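Long-range contacts in PT26-6P (PDB 2WB7), which is of unknown function but is encoded by a mobile genetic element of a Thermococcus and combines two immunoglobulin-like domains with a helical domain: residues Gly49-Ile53 with Phe208-Ala212; Phe67-Leu73 with Leu122-Met128; Ile87-Ala92 with Thr104-Ser109. One frame throughout, in Å; residues are numbered along the deposited sequence.

Interaction 1: Gly49-Ile53 with Phe208-Ala212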
ATOM      1  N   GLY A  49      17.462 -17.085  36.090  1.00 70.65           N
ATOM      2  CA  GLY A  49      17.830 -18.165  35.183  1.00 69.73           C
ATOM      3  C   GLY A  49      19.259 -18.048  34.691  1.00 69.27           C
ATOM      4  O   GLY A  49      19.808 -16.946  34.589  1.00 69.30           O
ATOM      5  N   GLN A  50      19.863 -19.196  34.391  1.00 68.54           N
ATOM      6  CA  GLN A  50      21.241 -19.259  33.918  1.00 67.77           C
ATOM      7  C   GLN A  50      21.411 -18.495  32.608  1.00 66.69           C
ATOM      8  O   GLN A  50      22.508 -18.443  32.045  1.00 66.59           O
ATOM      9  CB  GLN A  50      21.671 -20.717  33.706  1.00 68.25           C
ATOM     10  CG  GLN A  50      21.555 -21.622  34.930  1.00 70.06           C
ATOM     11  CD  GLN A  50      20.212 -22.326  34.997  1.00 72.93           C
ATOM     12  OE1 GLN A  50      19.183 -21.763  34.600  1.00 73.74           O
ATOM     13  NE2 GLN A  50      20.211 -23.571  35.495  1.00 73.24           N
ATOM     14  N   VAL A  51      20.309 -17.938  32.111  1.00 65.34           N
ATOM     15  CA  VAL A  51      20.304 -17.165  30.878  1.00 63.71           C
ATOM     16  C   VAL A  51      19.175 -16.134  30.944  1.00 62.76           C
ATOM     17  O   VAL A  51      18.049 -16.447  31.337  1.00 62.71           O
ATOM     18  CB  VAL A  51      20.097 -18.067  29.649  1.00 63.63           C
ATOM     19  CG1 VAL A  51      20.279 -17.271  28.381  1.00 64.06           C
ATOM     20  CG2 VAL A  51      21.046 -19.237  29.681  1.00 63.44           C
ATOM     21  N   LEU A  52      19.491 -14.896  30.588  1.00 61.47           N
ATOM     22  CA  LEU A  52      18.478 -13.867  30.439  1.00 60.16           C
ATOM     23  C   LEU A  52      18.070 -13.859  28.973  1.00 59.11           C
ATOM     24  O   LEU A  52      18.927 -13.916  28.089  1.00 59.29           O
ATOM     25  CB  LEU A  52      19.016 -12.497  30.856  1.00 60.44           C
ATOM     26  CG  LEU A  52      18.879 -12.117  32.334  1.00 61.03           C
ATOM     27  CD1 LEU A  52      17.396 -12.042  32.769  1.00 61.68           C
ATOM     28  CD2 LEU A  52      19.659 -13.097  33.192  1.00 60.99           C
ATOM     29  N   ILE A  53      16.766 -13.814  28.710  1.00 57.66           N
ATOM     30  CA  ILE A  53      16.267 -13.862  27.338  1.00 56.04           C
ATOM     31  C   ILE A  53      15.536 -12.577  26.983  1.00 55.23           C
ATOM     32  O   ILE A  53      14.628 -12.165  27.701  1.00 55.13           O
ATOM     33  CB  ILE A  53      15.309 -15.052  27.126  1.00 56.04           C
ATOM     34  CG1 ILE A  53      15.905 -16.328  27.738  1.00 55.13           C
ATOM     35  CG2 ILE A  53      14.991 -15.221  25.645  1.00 55.52           C
ATOM     36  CD1 ILE A  53      15.153 -17.613  27.397  1.00 53.61           C
ATOM     37  N   PHE A 208      18.739 -27.099  32.470  1.00 64.98           N
ATOM     38  CA  PHE A 208      17.729 -26.052  32.540  1.00 64.41           C
ATOM     39  C   PHE A 208      16.904 -26.007  31.261  1.00 63.89           C
ATOM     40  O   PHE A 208      17.345 -26.422  30.183  1.00 63.58           O
ATOM     41  CB  PHE A 208      18.355 -24.675  32.810  1.00 64.50           C
ATOM     42  CG  PHE A 208      19.322 -24.235  31.751  1.00 64.94           C
ATOM     43  CD1 PHE A 208      18.878 -23.564  30.610  1.00 65.22           C
ATOM     44  CD2 PHE A 208      20.673 -24.495  31.889  1.00 64.84           C
ATOM     45  CE1 PHE A 208      19.766 -23.169  29.624  1.00 64.86           C
ATOM     46  CE2 PHE A 208      21.573 -24.093  30.910  1.00 65.27           C
ATOM     47  CZ  PHE A 208      21.117 -23.434  29.772  1.00 65.20           C
ATOM     48  N   THR A 209      15.683 -25.521  31.412  1.00 63.38           N
ATOM     49  CA  THR A 209      14.832 -25.215  30.291  1.00 62.93           C
ATOM     50  C   THR A 209      14.246 -23.846  30.587  1.00 62.86           C
ATOM     51  O   THR A 209      13.425 -23.683  31.493  1.00 62.71           O
ATOM     52  CB  THR A 209      13.711 -26.239  30.122  1.00 62.86           C
ATOM     53  OG1 THR A 209      14.259 -27.457  29.609  1.00 62.46           O
ATOM     54  CG2 THR A 209      12.663 -25.709  29.156  1.00 62.53           C
ATOM     55  N   LEU A 210      14.721 -22.843  29.862  1.00 62.61           N
ATOM     56  CA  LEU A 210      14.231 -21.499  30.071  1.00 62.25           C
ATOM     57  C   LEU A 210      13.294 -21.145  28.934  1.00 62.06           C
ATOM     58  O   LEU A 210      13.451 -21.618  27.799  1.00 62.11           O
ATOM     59  CB  LEU A 210      15.396 -20.511  30.212  1.00 62.16           C
ATOM     60  CG  LEU A 210      16.309 -20.830  31.410  1.00 62.19           C
ATOM     61  CD1 LEU A 210      17.450 -19.822  31.557  1.00 62.31           C
ATOM     62  CD2 LEU A 210      15.514 -20.925  32.714  1.00 60.90           C
ATOM     63  N   LYS A 211      12.296 -20.339  29.249  1.00 61.86           N
ATOM     64  CA  LYS A 211      11.272 -20.009  28.286  1.00 61.93           C
ATOM     65  C   LYS A 211      10.827 -18.571  28.486  1.00 61.44           C
ATOM     66  O   LYS A 211      10.570 -18.134  29.611  1.00 61.32           O
ATOM     67  CB  LYS A 211      10.096 -20.977  28.416  1.00 62.22           C
ATOM     68  CG  LYS A 211       8.728 -20.336  28.225  1.00 64.10           C
ATOM     69  CD  LYS A 211       7.630 -21.233  28.809  1.00 67.31           C
ATOM     70  CE  LYS A 211       6.268 -20.541  28.808  1.00 68.71           C
ATOM     71  NZ  LYS A 211       5.780 -20.298  27.417  1.00 69.91           N
ATOM     72  N   ALA A 212      10.772 -17.836  27.381  1.00 60.88           N
ATOM     73  CA  ALA A 212      10.330 -16.453  27.381  1.00 60.23           C
ATOM     74  C   ALA A 212       9.210 -16.295  26.364  1.00 59.84           C
ATOM     75  O   ALA A 212       9.064 -17.098  25.445  1.00 59.46           O
ATOM     76  CB  ALA A 212      11.497 -15.511  27.068  1.00 59.97           C
TER
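I53, V51 and Q50 pack against A212, L210 and F208 where two sheets of an immunoglobulin-like domain meet face to face, as in a beta sandwich. The backbones stand too far apart to pair, and side chains fill the space without hydrogen bonds between the segments. Apolar contacts form the greater part. With only a methyl for a side chain, A212 lets I53 close in, CB of A212 lying 3.8 Å from CG2 of I53. The other branch of the same isoleucine reaches L210, with I53 CD1 4.0 Å from L210 CB. The extended L210 pushes CD1 towards the turn, 3.7 Å from V51 CB, while V51 CG2 reaches F208. G49, beside L210, has phi 115° and psi 151°, angles at which a side chain would jam against the preceding carbonyl, so glycine suits the place. The polar-aromatic contact is made by Q50 and F208, whose side chains slide past each other in opposite directions. F208 swings its ring between backbone N and carbonyl carbon (chi1 61°), and Q50 CB comes over one ring face, towards the rim. Bent at chi2, Q50 brings its amide back along the phenylalanine, NE2 of Q50 lying 3.4 Å from F208 CB.

Interaction 2: Phe67-Leu73 with Leu122-Met128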
ATOM      1  N   PHE A  67       8.774 -10.401   9.358  1.00 37.99           N
ATOM      2  CA  PHE A  67       9.604  -9.394  10.011  1.00 38.41           C
ATOM      3  C   PHE A  67      10.751 -10.031  10.747  1.00 38.61           C
ATOM      4  O   PHE A  67      10.638 -11.164  11.206  1.00 38.79           O
ATOM      5  CB  PHE A  67       8.759  -8.564  10.975  1.00 38.36           C
ATOM      6  CG  PHE A  67       7.956  -9.390  11.923  1.00 38.09           C
ATOM      7  CD1 PHE A  67       8.493  -9.808  13.128  1.00 39.20           C
ATOM      8  CD2 PHE A  67       6.669  -9.762  11.608  1.00 38.32           C
ATOM      9  CE1 PHE A  67       7.744 -10.580  14.008  1.00 38.50           C
ATOM     10  CE2 PHE A  67       5.915 -10.531  12.475  1.00 38.34           C
ATOM     11  CZ  PHE A  67       6.453 -10.943  13.675  1.00 38.61           C
ATOM     12  N   PRO A  68      11.862  -9.300  10.874  1.00 38.92           N
ATOM     13  CA  PRO A  68      13.006  -9.888  11.534  1.00 39.07           C
ATOM     14  C   PRO A  68      12.757  -9.901  13.027  1.00 39.37           C
ATOM     15  O   PRO A  68      12.226  -8.937  13.579  1.00 39.25           O
ATOM     16  CB  PRO A  68      14.152  -8.923  11.188  1.00 38.94           C
ATOM     17  CG  PRO A  68      13.515  -7.646  10.746  1.00 38.95           C
ATOM     18  CD  PRO A  68      12.009  -7.844  10.711  1.00 38.91           C
ATOM     19  N   VAL A  69      13.124 -10.997  13.673  1.00 40.03           N
ATOM     20  CA  VAL A  69      13.056 -11.078  15.115  1.00 40.74           C
ATOM     21  C   VAL A  69      14.448 -11.331  15.628  1.00 41.31           C
ATOM     22  O   VAL A  69      15.132 -12.241  15.156  1.00 41.38           O
ATOM     23  CB  VAL A  69      12.151 -12.226  15.593  1.00 40.73           C
ATOM     24  CG1 VAL A  69      12.293 -12.417  17.105  1.00 40.58           C
ATOM     25  CG2 VAL A  69      10.714 -11.958  15.219  1.00 40.55           C
ATOM     26  N   GLN A  70      14.871 -10.514  16.585  1.00 42.16           N
ATOM     27  CA  GLN A  70      16.136 -10.731  17.265  1.00 42.99           C
ATOM     28  C   GLN A  70      15.918 -11.287  18.666  1.00 43.70           C
ATOM     29  O   GLN A  70      15.065 -10.813  19.425  1.00 43.25           O
ATOM     30  CB  GLN A  70      16.945  -9.440  17.325  1.00 43.02           C
ATOM     31  CG  GLN A  70      17.959  -9.330  16.217  1.00 43.97           C
ATOM     32  CD  GLN A  70      18.643  -7.984  16.189  1.00 44.16           C
ATOM     33  OE1 GLN A  70      18.036  -6.986  15.825  1.00 44.90           O
ATOM     34  NE2 GLN A  70      19.918  -7.955  16.559  1.00 44.78           N
ATOM     35  N   ILE A  71      16.686 -12.319  18.986  1.00 44.95           N
ATOM     36  CA  ILE A  71      16.704 -12.902  20.325  1.00 46.04           C
ATOM     37  C   ILE A  71      18.085 -12.716  20.956  1.00 46.46           C
ATOM     38  O   ILE A  71      19.091 -13.156  20.413  1.00 45.95           O
ATOM     39  CB  ILE A  71      16.401 -14.397  20.274  1.00 45.98           C
ATOM     40  CG1 ILE A  71      15.108 -14.646  19.496  1.00 46.56           C
ATOM     41  CG2 ILE A  71      16.321 -14.962  21.681  1.00 46.26           C
ATOM     42  CD1 ILE A  71      15.023 -16.057  18.888  1.00 48.06           C
ATOM     43  N   ARG A  72      18.127 -12.066  22.109  1.00 47.37           N
ATOM     44  CA  ARG A  72      19.390 -11.844  22.777  1.00 48.65           C
ATOM     45  C   ARG A  72      19.516 -12.642  24.082  1.00 49.15           C
ATOM     46  O   ARG A  72      18.724 -12.464  25.013  1.00 49.34           O
ATOM     47  CB  ARG A  72      19.576 -10.359  23.036  1.00 48.78           C
ATOM     48  CG  ARG A  72      20.814 -10.025  23.803  1.00 50.90           C
ATOM     49  CD  ARG A  72      20.702  -8.616  24.306  1.00 56.03           C
ATOM     50  NE  ARG A  72      21.996  -7.952  24.324  1.00 61.02           N
ATOM     51  CZ  ARG A  72      22.565  -7.407  23.253  1.00 63.30           C
ATOM     52  NH1 ARG A  72      21.941  -7.455  22.074  1.00 63.63           N
ATOM     53  NH2 ARG A  72      23.755  -6.816  23.366  1.00 64.29           N
ATOM     54  N   LEU A  73      20.523 -13.510  24.141  1.00 49.85           N
ATOM     55  CA  LEU A  73      20.776 -14.343  25.311  1.00 50.69           C
ATOM     56  C   LEU A  73      21.977 -13.833  26.117  1.00 51.42           C
ATOM     57  O   LEU A  73      23.087 -13.785  25.598  1.00 51.30           O
ATOM     58  CB  LEU A  73      21.060 -15.772  24.860  1.00 50.71           C
ATOM     59  CG  LEU A  73      20.084 -16.412  23.871  1.00 50.31           C
ATOM     60  CD1 LEU A  73      20.455 -17.865  23.635  1.00 49.65           C
ATOM     61  CD2 LEU A  73      18.681 -16.305  24.405  1.00 49.84           C
ATOM     62  N   LEU A 122      24.823 -13.408  23.463  1.00 49.04           N
ATOM     63  CA  LEU A 122      24.579 -14.077  22.192  1.00 48.40           C
ATOM     64  C   LEU A 122      23.385 -13.470  21.460  1.00 47.98           C
ATOM     65  O   LEU A 122      22.325 -13.275  22.048  1.00 47.43           O
ATOM     66  CB  LEU A 122      24.339 -15.566  22.429  1.00 48.50           C
ATOM     67  CG  LEU A 122      25.483 -16.258  23.167  1.00 48.67           C
ATOM     68  CD1 LEU A 122      25.287 -17.766  23.196  1.00 48.85           C
ATOM     69  CD2 LEU A 122      26.810 -15.876  22.504  1.00 49.84           C
ATOM     70  N   ASP A 123      23.567 -13.185  20.175  1.00 47.62           N
ATOM     71  CA  ASP A 123      22.521 -12.589  19.352  1.00 47.36           C
ATOM     72  C   ASP A 123      22.049 -13.570  18.301  1.00 46.50           C
ATOM     73  O   ASP A 123      22.811 -13.967  17.436  1.00 46.50           O
ATOM     74  CB  ASP A 123      23.038 -11.326  18.654  1.00 47.81           C
ATOM     75  CG  ASP A 123      23.177 -10.136  19.605  1.00 50.00           C
ATOM     76  OD1 ASP A 123      22.553 -10.151  20.698  1.00 51.34           O
ATOM     77  OD2 ASP A 123      23.911  -9.181  19.244  1.00 51.61           O
ATOM     78  N   LEU A 124      20.785 -13.956  18.378  1.00 45.74           N
ATOM     79  CA  LEU A 124      20.174 -14.786  17.350  1.00 45.09           C
ATOM     80  C   LEU A 124      19.209 -13.979  16.478  1.00 44.73           C
ATOM     81  O   LEU A 124      18.417 -13.169  16.983  1.00 44.22           O
ATOM     82  CB  LEU A 124      19.428 -15.949  18.000  1.00 45.07           C
ATOM     83  CG  LEU A 124      20.256 -17.006  18.727  1.00 44.33           C
ATOM     84  CD1 LEU A 124      19.316 -17.895  19.522  1.00 43.43           C
ATOM     85  CD2 LEU A 124      21.091 -17.837  17.749  1.00 43.53           C
ATOM     86  N   VAL A 125      19.264 -14.203  15.170  1.00 44.46           N
ATOM     87  CA  VAL A 125      18.363 -13.489  14.268  1.00 44.41           C
ATOM     88  C   VAL A 125      17.510 -14.442  13.448  1.00 44.15           C
ATOM     89  O   VAL A 125      18.009 -15.419  12.877  1.00 44.04           O
ATOM     90  CB  VAL A 125      19.116 -12.507  13.347  1.00 44.44           C
ATOM     91  CG1 VAL A 125      18.165 -11.858  12.402  1.00 44.56           C
ATOM     92  CG2 VAL A 125      19.805 -11.437  14.188  1.00 45.73           C
ATOM     93  N   THR A 126      16.213 -14.159  13.409  1.00 43.82           N
ATOM     94  CA  THR A 126      15.297 -14.949  12.612  1.00 43.77           C
ATOM     95  C   THR A 126      14.212 -14.081  11.955  1.00 43.75           C
ATOM     96  O   THR A 126      14.145 -12.868  12.161  1.00 43.85           O
ATOM     97  CB  THR A 126      14.678 -16.104  13.440  1.00 43.56           C
ATOM     98  OG1 THR A 126      14.137 -17.087  12.550  1.00 44.31           O
ATOM     99  CG2 THR A 126      13.583 -15.595  14.344  1.00 43.11           C
ATOM    100  N   VAL A 127      13.383 -14.703  11.127  1.00 43.91           N
ATOM    101  CA  VAL A 127      12.301 -14.007  10.460  1.00 43.69           C
ATOM    102  C   VAL A 127      11.014 -14.668  10.876  1.00 43.66           C
ATOM    103  O   VAL A 127      10.940 -15.887  10.926  1.00 43.55           O
ATOM    104  CB  VAL A 127      12.424 -14.134   8.944  1.00 43.67           C
ATOM    105  CG1 VAL A 127      11.389 -13.256   8.257  1.00 43.50           C
ATOM    106  CG2 VAL A 127      13.836 -13.774   8.494  1.00 43.13           C
HETATM  107  N   MSE A 128      10.000 -13.872  11.184  1.00 43.97           N
HETATM  108  CA  MSE A 128       8.710 -14.431  11.596  1.00 44.48           C
HETATM  109  C   MSE A 128       7.512 -13.828  10.833  1.00 44.61           C
HETATM  110  O   MSE A 128       7.657 -12.926   9.998  1.00 44.87           O
HETATM  111  CB  MSE A 128       8.517 -14.277  13.110  1.00 44.42           C
HETATM  112  CG  MSE A 128       9.527 -15.076  13.954  1.00 45.66           C
HETATM  113 SE   MSE A 128       9.174 -17.020  14.137  1.00 47.31          SE
HETATM  114  CE  MSE A 128      10.981 -17.640  13.826  1.00 46.53           C
TER
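F67, V69, I71 and L73 pair with M128, T126, L124 and L122 as antiparallel neighbours joined by eight backbone hydrogen bonds, and these residues make a largely apolar face of the sheet, with T126 its polar member. The ladder leaves the side chains in two rows that interlock. At the F67 end the fit is made by three side chains. M128, a selenomethionine in the crystal, has its carbonyl O 3.7 Å above one face of the F67 ring, towards the rim, while its CB meets the ring atom CE1 of F67 at 3.9 Å. V69 lies next to the ring on the same side of M128, its CG2 3.6 Å from CG of M128, and the selenomethionine chain then bends away at chi2 (-78°). F67 owes this cover to its first torsion, 51°, which sets the ring over the partner strand. An alanine here would remove the ring and is likely to leave the M128 backbone uncovered and a gap beside its CB. Beyond, V69 CB rests on T126 CG2, and the L73 and L124 CD1 methyls approach to 4.3 Å.

On the other face, P68 sits at a non-hydrogen-bonded pair, where its missing N-H costs this ladder nothing. Q70 and V125 lie side by side, CG of Q70 3.5 Å from CG2 of V125. R72 NH1 and D123 OD1 form a 3.1 Å salt bridge, by charge alone, since the oxygen lies well out of the guanidinium plane.

Strand 52-62 flanks the 67-73 segment, bonding Q70 to Y56 and R72 to H54, while W107 and R105 of strand 104-108 and I87, V90 and A92 of strand 85-96 cover the apolar face.

Interaction 3: Ile87-Ala92 with Thr104-Ser109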
ATOM      1  N   ILE A  87      24.518 -24.094  25.671  1.00 58.25           N
ATOM      2  CA  ILE A  87      23.183 -24.011  25.077  1.00 58.06           C
ATOM      3  C   ILE A  87      23.031 -25.108  24.036  1.00 58.21           C
ATOM      4  O   ILE A  87      23.782 -25.157  23.060  1.00 58.46           O
ATOM      5  CB  ILE A  87      22.911 -22.629  24.478  1.00 57.80           C
ATOM      6  CG1 ILE A  87      23.326 -21.549  25.464  1.00 57.15           C
ATOM      7  CG2 ILE A  87      21.445 -22.472  24.178  1.00 58.01           C
ATOM      8  CD1 ILE A  87      23.123 -20.163  24.926  1.00 57.47           C
ATOM      9  N   THR A  88      22.081 -26.009  24.256  1.00 58.21           N
ATOM     10  CA  THR A  88      21.977 -27.192  23.403  1.00 58.38           C
ATOM     11  C   THR A  88      20.967 -27.021  22.290  1.00 57.88           C
ATOM     12  O   THR A  88      21.068 -27.663  21.230  1.00 57.97           O
ATOM     13  CB  THR A  88      21.573 -28.427  24.196  1.00 58.58           C
ATOM     14  OG1 THR A  88      22.275 -28.432  25.442  1.00 59.54           O
ATOM     15  CG2 THR A  88      21.928 -29.688  23.407  1.00 59.31           C
ATOM     16  N   GLU A  89      19.991 -26.157  22.535  1.00 57.08           N
ATOM     17  CA  GLU A  89      18.932 -25.964  21.574  1.00 56.49           C
ATOM     18  C   GLU A  89      18.089 -24.765  21.930  1.00 55.62           C
ATOM     19  O   GLU A  89      17.515 -24.701  23.010  1.00 55.51           O
ATOM     20  CB  GLU A  89      18.045 -27.207  21.529  1.00 56.69           C
ATOM     21  CG  GLU A  89      16.823 -27.047  20.659  1.00 57.55           C
ATOM     22  CD  GLU A  89      15.692 -27.964  21.079  1.00 59.10           C
ATOM     23  OE1 GLU A  89      15.015 -27.643  22.082  1.00 59.76           O
ATOM     24  OE2 GLU A  89      15.475 -28.997  20.400  1.00 59.03           O
ATOM     25  N   VAL A  90      18.023 -23.805  21.013  1.00 54.61           N
ATOM     26  CA  VAL A  90      17.065 -22.719  21.137  1.00 53.21           C
ATOM     27  C   VAL A  90      15.991 -22.879  20.071  1.00 52.52           C
ATOM     28  O   VAL A  90      16.264 -23.240  18.919  1.00 52.11           O
ATOM     29  CB  VAL A  90      17.722 -21.336  21.026  1.00 53.31           C
ATOM     30  CG1 VAL A  90      16.671 -20.232  21.183  1.00 52.85           C
ATOM     31  CG2 VAL A  90      18.825 -21.189  22.065  1.00 53.05           C
ATOM     32  N   THR A  91      14.759 -22.627  20.482  1.00 51.65           N
ATOM     33  CA  THR A  91      13.609 -22.809  19.631  1.00 50.93           C
ATOM     34  C   THR A  91      12.701 -21.599  19.752  1.00 50.60           C
ATOM     35  O   THR A  91      12.305 -21.223  20.854  1.00 50.30           O
ATOM     36  CB  THR A  91      12.836 -24.075  20.044  1.00 50.95           C
ATOM     37  OG1 THR A  91      13.526 -25.227  19.559  1.00 51.12           O
ATOM     38  CG2 THR A  91      11.421 -24.062  19.497  1.00 50.55           C
ATOM     39  N   ALA A  92      12.380 -20.980  18.619  1.00 50.22           N
ATOM     40  CA  ALA A  92      11.400 -19.898  18.611  1.00 50.07           C
ATOM     41  C   ALA A  92      10.285 -20.119  17.578  1.00 50.02           C
ATOM     42  O   ALA A  92      10.477 -20.758  16.534  1.00 49.74           O
ATOM     43  CB  ALA A  92      12.081 -18.551  18.406  1.00 49.90           C
ATOM     44  N   THR A 104       8.074 -22.122  13.413  1.00 53.43           N
ATOM     45  CA  THR A 104       9.041 -22.620  14.383  1.00 53.40           C
ATOM     46  C   THR A 104      10.436 -22.656  13.788  1.00 53.11           C
ATOM     47  O   THR A 104      10.640 -23.168  12.686  1.00 53.20           O
ATOM     48  CB  THR A 104       8.670 -24.035  14.866  1.00 53.49           C
ATOM     49  OG1 THR A 104       7.255 -24.116  15.087  1.00 54.54           O
ATOM     50  CG2 THR A 104       9.393 -24.354  16.154  1.00 53.64           C
ATOM     51  N   ARG A 105      11.391 -22.093  14.519  1.00 52.68           N
ATOM     52  CA  ARG A 105      12.775 -22.061  14.080  1.00 52.28           C
ATOM     53  C   ARG A 105      13.571 -22.748  15.161  1.00 52.45           C
ATOM     54  O   ARG A 105      13.349 -22.493  16.344  1.00 52.52           O
ATOM     55  CB  ARG A 105      13.247 -20.612  13.945  1.00 52.03           C
ATOM     56  CG  ARG A 105      14.287 -20.365  12.865  1.00 51.13           C
ATOM     57  CD  ARG A 105      15.577 -21.098  13.153  1.00 49.27           C
ATOM     58  NE  ARG A 105      16.677 -20.594  12.350  1.00 48.20           N
ATOM     59  CZ  ARG A 105      17.892 -21.129  12.336  1.00 47.27           C
ATOM     60  NH1 ARG A 105      18.158 -22.186  13.090  1.00 46.78           N
ATOM     61  NH2 ARG A 105      18.839 -20.608  11.573  1.00 45.72           N
ATOM     62  N   VAL A 106      14.495 -23.618  14.774  1.00 52.48           N
ATOM     63  CA  VAL A 106      15.314 -24.296  15.766  1.00 52.82           C
ATOM     64  C   VAL A 106      16.810 -24.185  15.488  1.00 53.31           C
ATOM     65  O   VAL A 106      17.279 -24.515  14.394  1.00 53.39           O
ATOM     66  CB  VAL A 106      14.916 -25.778  15.900  1.00 52.68           C
ATOM     67  CG1 VAL A 106      16.072 -26.590  16.461  1.00 52.90           C
ATOM     68  CG2 VAL A 106      13.666 -25.909  16.776  1.00 52.08           C
ATOM     69  N   TRP A 107      17.547 -23.705  16.489  1.00 53.82           N
ATOM     70  CA  TRP A 107      19.007 -23.744  16.481  1.00 54.18           C
ATOM     71  C   TRP A 107      19.441 -24.937  17.337  1.00 54.71           C
ATOM     72  O   TRP A 107      19.135 -24.996  18.542  1.00 54.75           O
ATOM     73  CB  TRP A 107      19.585 -22.453  17.064  1.00 53.92           C
ATOM     74  CG  TRP A 107      19.303 -21.191  16.272  1.00 54.03           C
ATOM     75  CD1 TRP A 107      20.083 -20.650  15.285  1.00 53.37           C
ATOM     76  CD2 TRP A 107      18.185 -20.297  16.429  1.00 53.99           C
ATOM     77  NE1 TRP A 107      19.512 -19.494  14.809  1.00 53.49           N
ATOM     78  CE2 TRP A 107      18.348 -19.257  15.491  1.00 53.60           C
ATOM     79  CE3 TRP A 107      17.057 -20.286  17.257  1.00 53.87           C
ATOM     80  CZ2 TRP A 107      17.433 -18.216  15.364  1.00 53.40           C
ATOM     81  CZ3 TRP A 107      16.148 -19.256  17.126  1.00 53.37           C
ATOM     82  CH2 TRP A 107      16.343 -18.232  16.191  1.00 53.79           C
ATOM     83  N   ASN A 108      20.122 -25.903  16.727  1.00 55.15           N
ATOM     84  CA  ASN A 108      20.591 -27.041  17.496  1.00 55.70           C
ATOM     85  C   ASN A 108      22.013 -26.819  17.988  1.00 56.10           C
ATOM     86  O   ASN A 108      22.678 -25.862  17.576  1.00 55.75           O
ATOM     87  CB  ASN A 108      20.454 -28.351  16.725  1.00 55.67           C
ATOM     88  CG  ASN A 108      21.321 -28.396  15.482  1.00 56.13           C
ATOM     89  OD1 ASN A 108      22.297 -27.654  15.346  1.00 56.05           O
ATOM     90  ND2 ASN A 108      20.968 -29.289  14.562  1.00 56.41           N
ATOM     91  N   SER A 109      22.454 -27.695  18.888  1.00 56.75           N
ATOM     92  CA  SER A 109      23.710 -27.503  19.603  1.00 57.53           C
ATOM     93  C   SER A 109      24.865 -27.121  18.670  1.00 57.96           C
ATOM     94  O   SER A 109      25.734 -26.336  19.051  1.00 57.97           O
ATOM     95  CB  SER A 109      24.045 -28.751  20.410  1.00 57.57           C
ATOM     96  OG  SER A 109      24.284 -29.832  19.531  1.00 57.98           O
TER
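This is an antiparallel pairing of short strand 104-108 with strand 85-96 in one sheet of the immunoglobulin-like domain, and V90 and A92 meet W107 and R105 on its inner side. Two hydrogen-bonded pairs, V90 with W107 and A92 with R105, supply four backbone bonds. W107 dominates the inner side. Its indole turns an edge to the partner strand: CE3 of W107 lies 3.5 Å from V90 O, and the small A92 leaves room for CZ3, which comes to 4.3 Å from A92 CB. From outside the ring plane, V90 CG1 meets CE3 of W107 at 3.9 Å. A chi1 of -65° sets the indole beside its own backbone N, which brings CE3 to V90. R105, two residues earlier and on the same face, bends at chi2 and stacks its guanidinium on the indole: NE1 of W107 lies 3.3 Å from the guanidinium plane, over its centre, while NH1 of R105 sits over the rim of the indole. This NH1 also gives a weak bond to V106 O. T91, on the outer side, suits the extended chain, and its CG2 touches CG2 of T104 at 3.9 Å. At the far end T88 CG2 meets S109 CB at 3.8 Å.

Strand 163-178 borders strand 85-96 on its other side, where T88 and E89 both face K170 in a classic beta bulge. The inner face packs on the opposing sheet, I71 and L73 of strand 66-75 meeting W107, A92 and V90, and L124, T126 and M128 of strand 120-129 meeting W107 and R105.

The three contacts belong to one sandwich-like core. Interaction 2 builds one sheet, interaction 3 the facing sheet, and interaction 1 joins the two at another point, between strands 52-62 and 198-213. Their centres lie 12 Å (2 and 3), 13 Å (1 and 3) and about 16 Å (1 and 2) apart. Along the chain, 87-92 and 104-109 fall between 67-73 and 122-128, and all of these between 49-53 and 208-212. Interactions 2 and 3 touch through I71 CD1 and W107 CH2, 3.7 Å apart, whereas interaction 1 reaches interaction 2 through V51 CG1 and L73 CB, 3.9 Å apart. Strands from both near and far in the sequence thus share one hydrophobic interior in this domain.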